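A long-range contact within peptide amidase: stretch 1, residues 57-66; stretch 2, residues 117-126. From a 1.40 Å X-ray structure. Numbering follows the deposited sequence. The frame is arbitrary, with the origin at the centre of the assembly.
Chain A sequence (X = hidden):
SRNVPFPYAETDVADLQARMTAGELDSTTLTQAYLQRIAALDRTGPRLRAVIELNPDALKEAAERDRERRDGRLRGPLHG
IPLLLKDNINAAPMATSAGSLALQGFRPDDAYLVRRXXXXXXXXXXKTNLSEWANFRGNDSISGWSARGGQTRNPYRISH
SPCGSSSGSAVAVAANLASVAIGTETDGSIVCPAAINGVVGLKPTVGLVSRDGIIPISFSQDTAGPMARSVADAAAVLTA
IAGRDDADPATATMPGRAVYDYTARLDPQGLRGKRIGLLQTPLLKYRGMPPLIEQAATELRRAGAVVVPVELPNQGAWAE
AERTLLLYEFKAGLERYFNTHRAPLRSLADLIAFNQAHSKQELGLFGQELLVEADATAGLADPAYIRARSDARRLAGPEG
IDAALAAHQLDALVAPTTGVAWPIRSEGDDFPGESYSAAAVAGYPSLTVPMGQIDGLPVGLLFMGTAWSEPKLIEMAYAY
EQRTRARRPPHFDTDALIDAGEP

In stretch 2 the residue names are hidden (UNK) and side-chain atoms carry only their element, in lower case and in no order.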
# COMPACT_ATOMS: atom_id res chain seq x y z
N ASP A 57 2.48 -9.22 -21.81
CA ASP A 57 1.44 -10.23 -21.96
C ASP A 57 0.07 -9.79 -21.44
O ASP A 57 -0.83 -10.62 -21.31
CB ASP A 57 1.83 -11.52 -21.23
CG ASP A 57 3.07 -12.17 -21.81
OD1 ASP A 57 3.30 -12.04 -23.03
OD2 ASP A 57 3.80 -12.83 -21.04
N ALA A 58 -0.09 -8.50 -21.16
CA ALA A 58 -1.37 -8.00 -20.65
C ALA A 58 -2.54 -8.33 -21.56
O ALA A 58 -3.56 -8.85 -21.11
CB ALA A 58 -1.29 -6.50 -20.42
N LEU A 59 -2.41 -8.02 -22.85
CA LEU A 59 -3.48 -8.28 -23.80
C LEU A 59 -3.75 -9.78 -23.94
O LEU A 59 -4.90 -10.20 -24.04
CB LEU A 59 -3.13 -7.68 -25.17
CG LEU A 59 -4.19 -7.85 -26.25
CD1 LEU A 59 -5.50 -7.22 -25.79
CD2 LEU A 59 -3.71 -7.20 -27.54
N LYS A 60 -2.68 -10.57 -23.95
CA LYS A 60 -2.80 -12.02 -24.06
C LYS A 60 -3.60 -12.55 -22.87
O LYS A 60 -4.49 -13.38 -23.04
CB LYS A 60 -1.41 -12.66 -24.08
CG LYS A 60 -1.44 -14.19 -24.14
CD LYS A 60 -0.03 -14.78 -24.20
CE LYS A 60 0.74 -14.53 -22.92
NZ LYS A 60 0.11 -15.20 -21.75
N GLU A 61 -3.27 -12.07 -21.68
CA GLU A 61 -3.95 -12.49 -20.46
C GLU A 61 -5.43 -12.11 -20.52
O GLU A 61 -6.30 -12.93 -20.23
CB GLU A 61 -3.29 -11.85 -19.23
CG GLU A 61 -1.97 -12.51 -18.83
CD GLU A 61 -1.26 -11.79 -17.69
OE1 GLU A 61 -1.93 -11.38 -16.71
OE2 GLU A 61 -0.02 -11.65 -17.76
N ALA A 62 -5.71 -10.87 -20.90
CA ALA A 62 -7.09 -10.40 -21.00
C ALA A 62 -7.89 -11.24 -21.99
O ALA A 62 -9.03 -11.62 -21.73
CB ALA A 62 -7.12 -8.93 -21.41
N ALA A 63 -7.28 -11.54 -23.14
CA ALA A 63 -7.94 -12.33 -24.18
C ALA A 63 -8.23 -13.75 -23.71
O ALA A 63 -9.24 -14.35 -24.08
CB ALA A 63 -7.09 -12.35 -25.44
N GLU A 64 -7.34 -14.30 -22.89
CA GLU A 64 -7.53 -15.65 -22.38
C GLU A 64 -8.67 -15.64 -21.36
O GLU A 64 -9.48 -16.56 -21.32
CB GLU A 64 -6.24 -16.17 -21.73
CG GLU A 64 -6.25 -17.67 -21.44
CD GLU A 64 -6.52 -18.50 -22.68
OE1 GLU A 64 -5.90 -18.24 -23.73
OE2 GLU A 64 -7.36 -19.43 -22.60
N ARG A 65 -8.75 -14.59 -20.54
CA ARG A 65 -9.82 -14.50 -19.56
C ARG A 65 -11.16 -14.39 -20.30
O ARG A 65 -12.16 -14.95 -19.86
CB ARG A 65 -9.65 -13.28 -18.64
CG ARG A 65 -8.33 -13.19 -17.86
CD ARG A 65 -8.05 -14.28 -16.83
NE ARG A 65 -7.57 -15.49 -17.44
CZ ARG A 65 -6.36 -16.02 -17.58
NH1 ARG A 65 -5.21 -15.51 -17.15
NH2 ARG A 65 -6.35 -17.16 -18.24
N ASP A 66 -11.17 -13.67 -21.42
CA ASP A 66 -12.40 -13.54 -22.19
C ASP A 66 -12.79 -14.87 -22.84
O ASP A 66 -13.98 -15.21 -22.90
CB ASP A 66 -12.27 -12.45 -23.26
CG ASP A 66 -12.30 -11.04 -22.68
OD1 ASP A 66 -12.87 -10.87 -21.58
OD2 ASP A 66 -11.77 -10.11 -23.33
N UNK A 117 -3.62 -13.86 -7.42
CA UNK A 117 -4.38 -12.90 -8.23
C UNK A 117 -4.63 -13.45 -9.63
O UNK A 117 -5.73 -13.31 -10.17
c UNK A 117 -2.68 -9.58 -7.18
c UNK A 117 -3.63 -11.57 -8.32
c UNK A 117 -5.08 -10.19 -6.84
c UNK A 117 -3.67 -10.71 -7.06
N UNK A 118 -3.62 -14.07 -10.23
CA UNK A 118 -3.80 -14.62 -11.56
C UNK A 118 -4.76 -15.80 -11.56
O UNK A 118 -5.56 -15.95 -12.48
c UNK A 118 -1.72 -13.76 -12.74
c UNK A 118 1.31 -12.64 -14.45
c UNK A 118 -2.44 -14.99 -12.18
c UNK A 118 -0.34 -14.06 -13.30
n UNK A 118 2.31 -13.18 -13.76
n UNK A 118 1.58 -11.70 -15.36
n UNK A 118 0.06 -13.03 -14.26
N UNK A 119 -4.70 -16.63 -10.52
CA UNK A 119 -5.61 -17.77 -10.43
C UNK A 119 -7.04 -17.24 -10.29
O UNK A 119 -7.99 -17.87 -10.76
o UNK A 119 -3.65 -19.81 -10.55
c UNK A 119 -5.26 -18.66 -9.24
o UNK A 119 -3.20 -19.53 -8.42
c UNK A 119 -3.94 -19.38 -9.42
N UNK A 120 -7.19 -16.08 -9.65
CA UNK A 120 -8.49 -15.45 -9.46
C UNK A 120 -8.98 -14.78 -10.74
O UNK A 120 -10.10 -14.26 -10.79
c UNK A 120 -8.41 -14.42 -8.33
N UNK A 121 -8.14 -14.77 -11.77
CA UNK A 121 -8.53 -14.19 -13.05
C UNK A 121 -8.12 -12.75 -13.31
O UNK A 121 -8.48 -12.19 -14.34
N UNK A 122 -7.37 -12.15 -12.39
CA UNK A 122 -6.95 -10.77 -12.60
C UNK A 122 -5.93 -10.68 -13.73
O UNK A 122 -5.18 -11.63 -13.99
c UNK A 122 -6.35 -10.20 -11.31
N UNK A 123 -5.92 -9.54 -14.40
CA UNK A 123 -5.00 -9.28 -15.50
C UNK A 123 -3.93 -8.32 -15.00
O UNK A 123 -4.25 -7.24 -14.49
c UNK A 123 -6.74 -9.61 -17.27
c UNK A 123 -5.74 -8.63 -16.69
c UNK A 123 -4.75 -8.18 -17.75
N UNK A 124 -2.66 -8.69 -15.12
CA UNK A 124 -1.59 -7.82 -14.67
C UNK A 124 -1.21 -6.86 -15.80
O UNK A 124 -0.71 -7.27 -16.83
c UNK A 124 -0.71 -9.60 -13.14
c UNK A 124 -0.34 -8.64 -14.26
c UNK A 124 0.78 -7.71 -13.82
N UNK A 125 -1.49 -5.57 -15.59
CA UNK A 125 -1.17 -4.55 -16.59
C UNK A 125 0.31 -4.20 -16.61
O UNK A 125 0.86 -3.87 -17.66
c UNK A 125 -3.72 -3.34 -18.09
c UNK A 125 -3.46 -3.22 -16.60
c UNK A 125 -1.96 -3.27 -16.32
c UNK A 125 -4.02 -1.91 -16.07
N UNK A 126 0.94 -4.28 -15.44
CA UNK A 126 2.35 -3.94 -15.34
C UNK A 126 2.76 -3.67 -13.92
O UNK A 126 2.05 -4.02 -12.97
O HOH W 1 -2.86 -13.77 -15.82

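Position 117 lies in a helix and carries four carbons, forked at the second, none of which reaches stretch 1. That pattern is leucine. Leu-117 is buried, so its apolar chain serves packing elsewhere in the structure.

Position 118 has three carbons, a nitrogen, and then a carbon bearing two more nitrogens, one of them 2.9 Å from Glu-61 OE2. This is a guanidinium meeting a carboxylate, hence arginine. The CA-to-CB bond of Arg-118 points sideways, yet the long chain brings its end to helix 58-66, where NH2 donates to Glu-61 OE2 in a salt bridge. A shared water adds weak bonds, donating to Glu-61 OE1 and accepting from Arg-118 NE.

At position 119 two carbons, the second carrying two oxygens, touch nothing on stretch 1 and identify aspartate. The CA-to-CB bond of Asp-119 points away from stretch 1, and the residue is exposed, as suits a charged group.

Position 120 has a single side-chain carbon, out of contact with stretch 1, and is alanine. The CA-to-CB bond of Ala-120 points away; a lone methyl suits this partly exposed position, which asks nothing of stretch 1.

Position 121 has no side-chain atoms; its backbone O lies 3.3 Å from Arg-65 CD. It is glycine. With phi 95°, Gly-121 is the first residue to leave helical phi/psi, in a Schellman motif, its N bonding to Arg-118 O and the N of position 122 to Leu-117 O. A CB here would be jammed against the preceding carbonyl.

Position 122 shows one carbon, no nearer than 7.1 Å to stretch 1: alanine. The methyl of Ala-122 is apolar, as suits a buried site, but its backbone O is buried without a polar partner.

Position 123 begins a strand, with one carbon carrying two more: one outer carbon lies 3.6 Å from Ala-58 O, the other 3.8 Å from Ala-62 CA and 4.0 Å from Arg-65 CG. This is valine. The methyls of Val-123, CG1 and CG2 respectively, thus meet different residues of the helix.

Position 124 has the same three-carbon fork, its CB 4.0 Å from Glu-61 OE1, and is also valine. The branched apolar chain of Val-124 suits a buried strand, while its backbone N donates to Glu-61 OE1 at 3.2 Å, nearly straight at 171°.

Position 125 has four carbons forked at the second, and its CA lies 4.3 Å from Ala-58 CB: leucine. The CA-to-CB bond of Leu-125 points away, though the chain's end comes nearer; an apolar chain suits this buried site.

Position 126, bare of side-chain atoms and without contact, is glycine. At the backbone angles of Gly-126, a CB would jam against the carbonyl before it.

Helix and strand run nearly antiparallel, their axes approaching to 7.6 Å. Ala-58 CB comes within 3.7 Å of Val-124 O, Val-123 packs against Ala-58, Glu-61, Ala-62 and Arg-65, and the Glu-61 carboxylate pins both the strand backbone and Arg-118.

Stretch 2 (117-126) LRDAGAVVLG
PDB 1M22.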